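Local coordinates for protein SusD homolog (Bacteroides thetaiotaomicron, PDB 4MRU) that probably binds mucin O-glycans at the cell surface as a SusD-like outer-membrane lipoprotein with a TPR-like helical fold, at residues M174-S179 / Y189-Q194; N395-W400 / L412-T417. All coordinates share one frame; numbering follows the deposited sequence.

Contact 1 (M174-S179 / Y189-Q194); sequences MTEGNS and YGKLQQ. With EDO (1,2-ethanediol), chain J.
Ser179 OG is held by two hydrogen bonds: it donates to Gly190 O at 2.7 Å and accepts from the backbone N of Phe181. The first bond lies in the carbonyl plane, on a lone pair of Gly190 O. The contact closes the connection between helix 152-173 and helix 192-209 of this TPR-like α-helical fold, with Lys191 at the N-cap position of the second helix. The serine hydroxyl sits between its own backbone N and carbonyl carbon (chi1 66°), which turns it to the Gly190 carbonyl. Gly190 has positive phi (91°); with this backbone a beta carbon would collide with the carbonyl oxygen of Tyr189 and crowd Ser179 OG, so glycine suits the position. From the first turn of helix 192-209, Gln193 bends at chi2 and brings its amide to the loop, where NE2 donates to Thr175 O at 3.0 Å, from above that carbonyl's plane. The same side chain crosses Met174, present as selenomethionine, obliquely, with Gln193 NE2 3.6 Å from Met174 CG. Leu192 supplies the apolar part, its CB 4.0 Å from Met174 CB, its CD1 against Met174 CA, and its CG on the methylene of Ser179. Charged groups and waters complete the contact. Glu176, bent at chi2, offers OE2 to the backbone N of Gly177 at 2.8 Å in a nearly straight bond, and the same oxygen makes a long salt bridge, 3.9 Å, to Lys191 NZ. Lys191 is itself bent at chi2, which carries its ammonium back to the loop. There Lys191 NZ donates to water 1 at 2.8 Å, and this water also lies within hydrogen-bonding distance of Thr175 O and Gly177 O.

Contact 2 (N395-W400 / L412-T417); sequences NITVKW and LERIIT. With EDO (1,2-ethanediol), chain L.
Arg414 of helix 408-423 grips Thr397 side-on with two nitrogens: NE donates to Thr397 O at 2.9 Å, and NH2 donates to Thr397 OG1 at 3.0 Å with the hydroxyl in the guanidinium plane. NH2 adds a weak bond to Thr397 O. The turns at chi1 (55°) and chi3 (55°) fold the chain so that the group lies beside the loop, and NH1 is taken by Glu410 and Asn411, which would fix its rotation. The two guanidinium faces are covered without hydrogen bonds. Lys399 O lies over one, 3.1 Å from Arg414 CZ, at a poor angle for bonding; Ile396 CD1 lies over the opposite face, offset toward its rim. An alanine at Arg414 would remove the guanidinium and probably leave the Thr397 carbonyl and hydroxyl without these donors and loosen the loop on the helix. Packing is mixed: Ile396 meets the Glu413 carboxylate tip to tip, its CB 3.5 Å from Glu413 OE2, and the purely apolar pair is Ile415 CG1 at the edge of the Trp400 ring, in its plane and 4.0 Å from Trp400 CZ3. Water joins the far end: water 3 accepts from Asn395 N and lies 2.8 Å from Glu413 OE2, and water 4 sits between Asn395 OD1 and Glu413 OE1, so each carboxylate oxygen has its own water. Within the helix, Thr417 OG1 donates to Glu413 O, as helical threonines commonly do one turn back. The whole is an irregular loop fastened to a helix by a buried arginine bound to both the carbonyl and the hydroxyl of one threonine, and it stands beside a metal site: the side chain of Lys399 comes within about 5 Å of a bound magnesium ion and about 4 Å of that of Asn373, a magnesium-binding residue.

In the fold
Contact 1 and contact 2 follow one another along the chain, the first closing before the second opens, and both are part of the SusD/RagB-type fold. Their centres are 38 Å apart and their nearest atoms about 22 Å, so neither touches the other. They share no helix: contact 1 joins the loop after helix 152-173 to the start of helix 192-209, whereas contact 2 lays the loop ahead of helix 408-423 along that helix. Contact 1 is the more peripheral, 27 Å from the chain centre and partly buried; contact 2, at 19 Å, is buried. The two thus fasten separate loops in distant parts of the helical fold, and contact 2 alone borders the magnesium site.

Contact 1 (M174-S179 / Y189-Q194)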
# COMPACT_ATOMS: atom_id res chain seq x y z
N MSE A 174 -17.16 -0.04 -24.30
CA MSE A 174 -17.97 0.68 -23.34
C MSE A 174 -19.06 1.48 -24.02
O MSE A 174 -18.95 1.94 -25.17
CB MSE A 174 -17.09 1.61 -22.55
CG MSE A 174 -16.67 2.89 -23.28
SE MSE A 174 -15.27 3.50 -22.04
CE MSE A 174 -14.61 5.00 -23.19
N THR A 175 -20.15 1.63 -23.28
CA THR A 175 -21.26 2.39 -23.73
C THR A 175 -21.81 3.22 -22.58
O THR A 175 -21.43 3.08 -21.39
CB THR A 175 -22.40 1.48 -24.23
OG1 THR A 175 -23.05 0.89 -23.10
CG2 THR A 175 -21.89 0.38 -25.21
N GLU A 176 -22.72 4.09 -22.96
CA GLU A 176 -23.63 4.69 -22.03
C GLU A 176 -24.70 3.66 -21.61
O GLU A 176 -24.91 2.61 -22.27
CB GLU A 176 -24.22 5.93 -22.68
CG GLU A 176 -25.17 6.74 -21.83
CD GLU A 176 -24.54 7.17 -20.52
OE1 GLU A 176 -23.71 8.13 -20.53
OE2 GLU A 176 -24.86 6.53 -19.50
N GLY A 177 -25.36 3.94 -20.52
CA GLY A 177 -26.29 3.00 -19.93
C GLY A 177 -25.60 1.80 -19.32
O GLY A 177 -24.43 1.86 -18.98
N ASN A 178 -26.36 0.71 -19.17
CA ASN A 178 -25.83 -0.50 -18.53
C ASN A 178 -24.80 -1.20 -19.36
O ASN A 178 -24.97 -1.34 -20.58
CB ASN A 178 -26.94 -1.53 -18.31
CG ASN A 178 -27.90 -1.14 -17.22
OD1 ASN A 178 -27.66 -0.24 -16.44
ND2 ASN A 178 -29.02 -1.82 -17.19
N SER A 179 -23.76 -1.71 -18.69
CA SER A 179 -22.74 -2.55 -19.35
C SER A 179 -23.08 -4.02 -19.26
O SER A 179 -22.51 -4.82 -19.96
CB SER A 179 -21.39 -2.34 -18.69
OG SER A 179 -21.44 -2.83 -17.35
N TYR A 189 -19.83 -1.06 -9.84
CA TYR A 189 -21.17 -1.47 -10.25
C TYR A 189 -21.35 -1.35 -11.75
O TYR A 189 -22.37 -0.88 -12.25
CB TYR A 189 -22.20 -0.65 -9.46
CG TYR A 189 -22.03 -0.86 -7.95
CD1 TYR A 189 -22.60 -1.96 -7.33
CD2 TYR A 189 -21.27 0.02 -7.17
CE1 TYR A 189 -22.44 -2.16 -5.96
CE2 TYR A 189 -21.10 -0.18 -5.83
CZ TYR A 189 -21.70 -1.27 -5.22
OH TYR A 189 -21.54 -1.48 -3.88
N GLY A 190 -20.36 -1.79 -12.48
CA GLY A 190 -20.52 -1.98 -13.93
C GLY A 190 -20.15 -0.78 -14.77
O GLY A 190 -20.30 -0.83 -15.98
N LYS A 191 -19.66 0.30 -14.17
CA LYS A 191 -19.35 1.51 -14.91
C LYS A 191 -17.96 1.45 -15.50
O LYS A 191 -16.95 1.74 -14.84
CB LYS A 191 -19.55 2.75 -14.01
CG LYS A 191 -19.45 4.09 -14.73
CD LYS A 191 -20.76 4.43 -15.43
CE LYS A 191 -20.64 5.72 -16.22
NZ LYS A 191 -21.82 5.83 -17.13
N LEU A 192 -17.89 1.07 -16.77
CA LEU A 192 -16.61 0.83 -17.42
C LEU A 192 -15.77 2.10 -17.53
O LEU A 192 -14.54 2.04 -17.51
CB LEU A 192 -16.83 0.23 -18.79
CG LEU A 192 -17.63 -1.08 -18.85
CD1 LEU A 192 -17.54 -1.65 -20.25
CD2 LEU A 192 -17.17 -2.12 -17.83
N GLN A 193 -16.42 3.26 -17.65
CA GLN A 193 -15.73 4.55 -17.67
C GLN A 193 -14.90 4.75 -16.41
O GLN A 193 -13.78 5.23 -16.45
CB GLN A 193 -16.77 5.70 -17.85
CG GLN A 193 -17.47 5.71 -19.20
CD GLN A 193 -18.47 4.55 -19.44
OE1 GLN A 193 -18.90 3.86 -18.51
NE2 GLN A 193 -18.83 4.34 -20.72
N GLN A 194 -15.46 4.35 -15.27
CA GLN A 194 -14.73 4.48 -14.01
C GLN A 194 -13.61 3.46 -13.93
O GLN A 194 -12.55 3.78 -13.43
CB GLN A 194 -15.68 4.37 -12.81
CG GLN A 194 -16.51 5.63 -12.62
CD GLN A 194 -17.50 5.48 -11.49
OE1 GLN A 194 -18.20 4.46 -11.39
NE2 GLN A 194 -17.52 6.45 -10.61
C1 EDO J . -22.09 -4.29 -2.51
O1 EDO J . -22.89 -3.13 -2.55
C2 EDO J . -21.82 -4.63 -1.05
O2 EDO J . -22.94 -4.29 -0.22
O HOH W 1 -22.36 3.81 -18.93
O HOH W 2 -22.41 0.88 -17.05

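Contact 2 (N395-W400 / L412-T417)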
# COMPACT_ATOMS: atom_id res chain seq x y z
N ASN A 395 11.57 16.41 10.55
CA ASN A 395 11.22 17.81 10.77
C ASN A 395 10.41 18.40 9.61
O ASN A 395 10.05 19.55 9.66
CB ASN A 395 12.48 18.63 11.06
CG ASN A 395 13.35 18.83 9.85
OD1 ASN A 395 13.13 18.26 8.77
ND2 ASN A 395 14.33 19.69 10.01
N ILE A 396 10.04 17.58 8.65
CA ILE A 396 9.26 18.01 7.49
C ILE A 396 7.93 18.66 7.87
O ILE A 396 7.15 18.14 8.65
CB ILE A 396 8.99 16.84 6.48
CG1 ILE A 396 8.41 17.35 5.13
CG2 ILE A 396 8.08 15.78 7.08
CD1 ILE A 396 9.36 18.23 4.35
N THR A 397 7.68 19.83 7.30
CA THR A 397 6.43 20.54 7.53
C THR A 397 5.51 20.40 6.38
O THR A 397 5.89 19.96 5.28
CB THR A 397 6.71 22.03 7.74
OG1 THR A 397 7.28 22.55 6.56
CG2 THR A 397 7.69 22.29 8.91
N VAL A 398 4.27 20.82 6.58
CA VAL A 398 3.26 20.75 5.51
C VAL A 398 3.44 21.82 4.44
O VAL A 398 3.31 21.55 3.24
CB VAL A 398 1.83 20.88 6.04
CG1 VAL A 398 0.83 20.80 4.89
CG2 VAL A 398 1.54 19.80 7.08
N LYS A 399 3.79 23.03 4.86
CA LYS A 399 3.84 24.16 3.93
C LYS A 399 4.87 23.95 2.80
O LYS A 399 6.05 23.67 3.03
CB LYS A 399 4.12 25.46 4.69
CG LYS A 399 4.05 26.75 3.85
CD LYS A 399 4.29 27.98 4.71
CE LYS A 399 4.10 29.29 3.95
NZ LYS A 399 5.12 29.40 2.86
N TRP A 400 4.40 24.14 1.57
CA TRP A 400 5.24 24.00 0.36
C TRP A 400 6.48 24.90 0.39
O TRP A 400 6.43 26.05 0.81
CB TRP A 400 4.39 24.26 -0.90
CG TRP A 400 5.13 24.00 -2.20
CD1 TRP A 400 5.74 24.93 -3.00
CD2 TRP A 400 5.34 22.73 -2.81
NE1 TRP A 400 6.32 24.31 -4.06
CE2 TRP A 400 6.07 22.96 -3.98
CE3 TRP A 400 5.00 21.42 -2.47
CZ2 TRP A 400 6.44 21.92 -4.84
CZ3 TRP A 400 5.32 20.39 -3.36
CH2 TRP A 400 6.04 20.65 -4.51
N LEU A 412 9.76 16.54 -2.14
CA LEU A 412 9.38 15.15 -2.34
C LEU A 412 8.98 14.53 -0.98
O LEU A 412 7.96 13.84 -0.87
CB LEU A 412 10.52 14.36 -2.97
CG LEU A 412 10.30 12.86 -3.14
CD1 LEU A 412 9.15 12.59 -4.09
CD2 LEU A 412 11.58 12.17 -3.65
N GLU A 413 9.75 14.86 0.04
CA GLU A 413 9.47 14.38 1.37
C GLU A 413 8.06 14.78 1.84
O GLU A 413 7.34 13.93 2.36
CB GLU A 413 10.54 14.86 2.36
CG GLU A 413 10.31 14.35 3.78
CD GLU A 413 11.37 14.75 4.76
OE1 GLU A 413 12.26 15.60 4.40
OE2 GLU A 413 11.29 14.24 5.92
N ARG A 414 7.65 16.03 1.64
CA ARG A 414 6.29 16.43 2.05
C ARG A 414 5.22 15.81 1.11
O ARG A 414 4.18 15.42 1.61
CB ARG A 414 6.12 17.96 2.20
CG ARG A 414 6.49 18.84 1.04
CD ARG A 414 6.06 20.28 1.33
NE ARG A 414 6.62 20.75 2.59
CZ ARG A 414 7.86 21.21 2.74
NH1 ARG A 414 8.70 21.26 1.71
NH2 ARG A 414 8.28 21.59 3.92
N ILE A 415 5.47 15.70 -0.20
CA ILE A 415 4.51 15.04 -1.08
C ILE A 415 4.26 13.61 -0.57
O ILE A 415 3.14 13.19 -0.39
CB ILE A 415 5.00 15.02 -2.53
CG1 ILE A 415 5.00 16.43 -3.13
CG2 ILE A 415 4.15 14.05 -3.36
CD1 ILE A 415 5.72 16.54 -4.43
N ILE A 416 5.32 12.87 -0.28
CA ILE A 416 5.17 11.49 0.09
C ILE A 416 4.62 11.37 1.51
O ILE A 416 3.79 10.48 1.83
CB ILE A 416 6.51 10.74 -0.02
CG1 ILE A 416 7.03 10.69 -1.47
CG2 ILE A 416 6.36 9.32 0.52
CD1 ILE A 416 6.13 10.01 -2.50
N THR A 417 5.04 12.27 2.38
CA THR A 417 4.49 12.28 3.76
C THR A 417 2.98 12.50 3.75
O THR A 417 2.21 11.79 4.41
CB THR A 417 5.17 13.33 4.63
OG1 THR A 417 6.54 12.97 4.79
CG2 THR A 417 4.53 13.41 6.01
C1 EDO L . 8.46 28.30 4.34
O1 EDO L . 7.73 27.96 3.13
C2 EDO L . 8.43 29.79 4.67
O2 EDO L . 7.09 30.33 4.74
O HOH W 3 12.72 15.54 7.95
O HOH W 4 13.36 17.53 5.88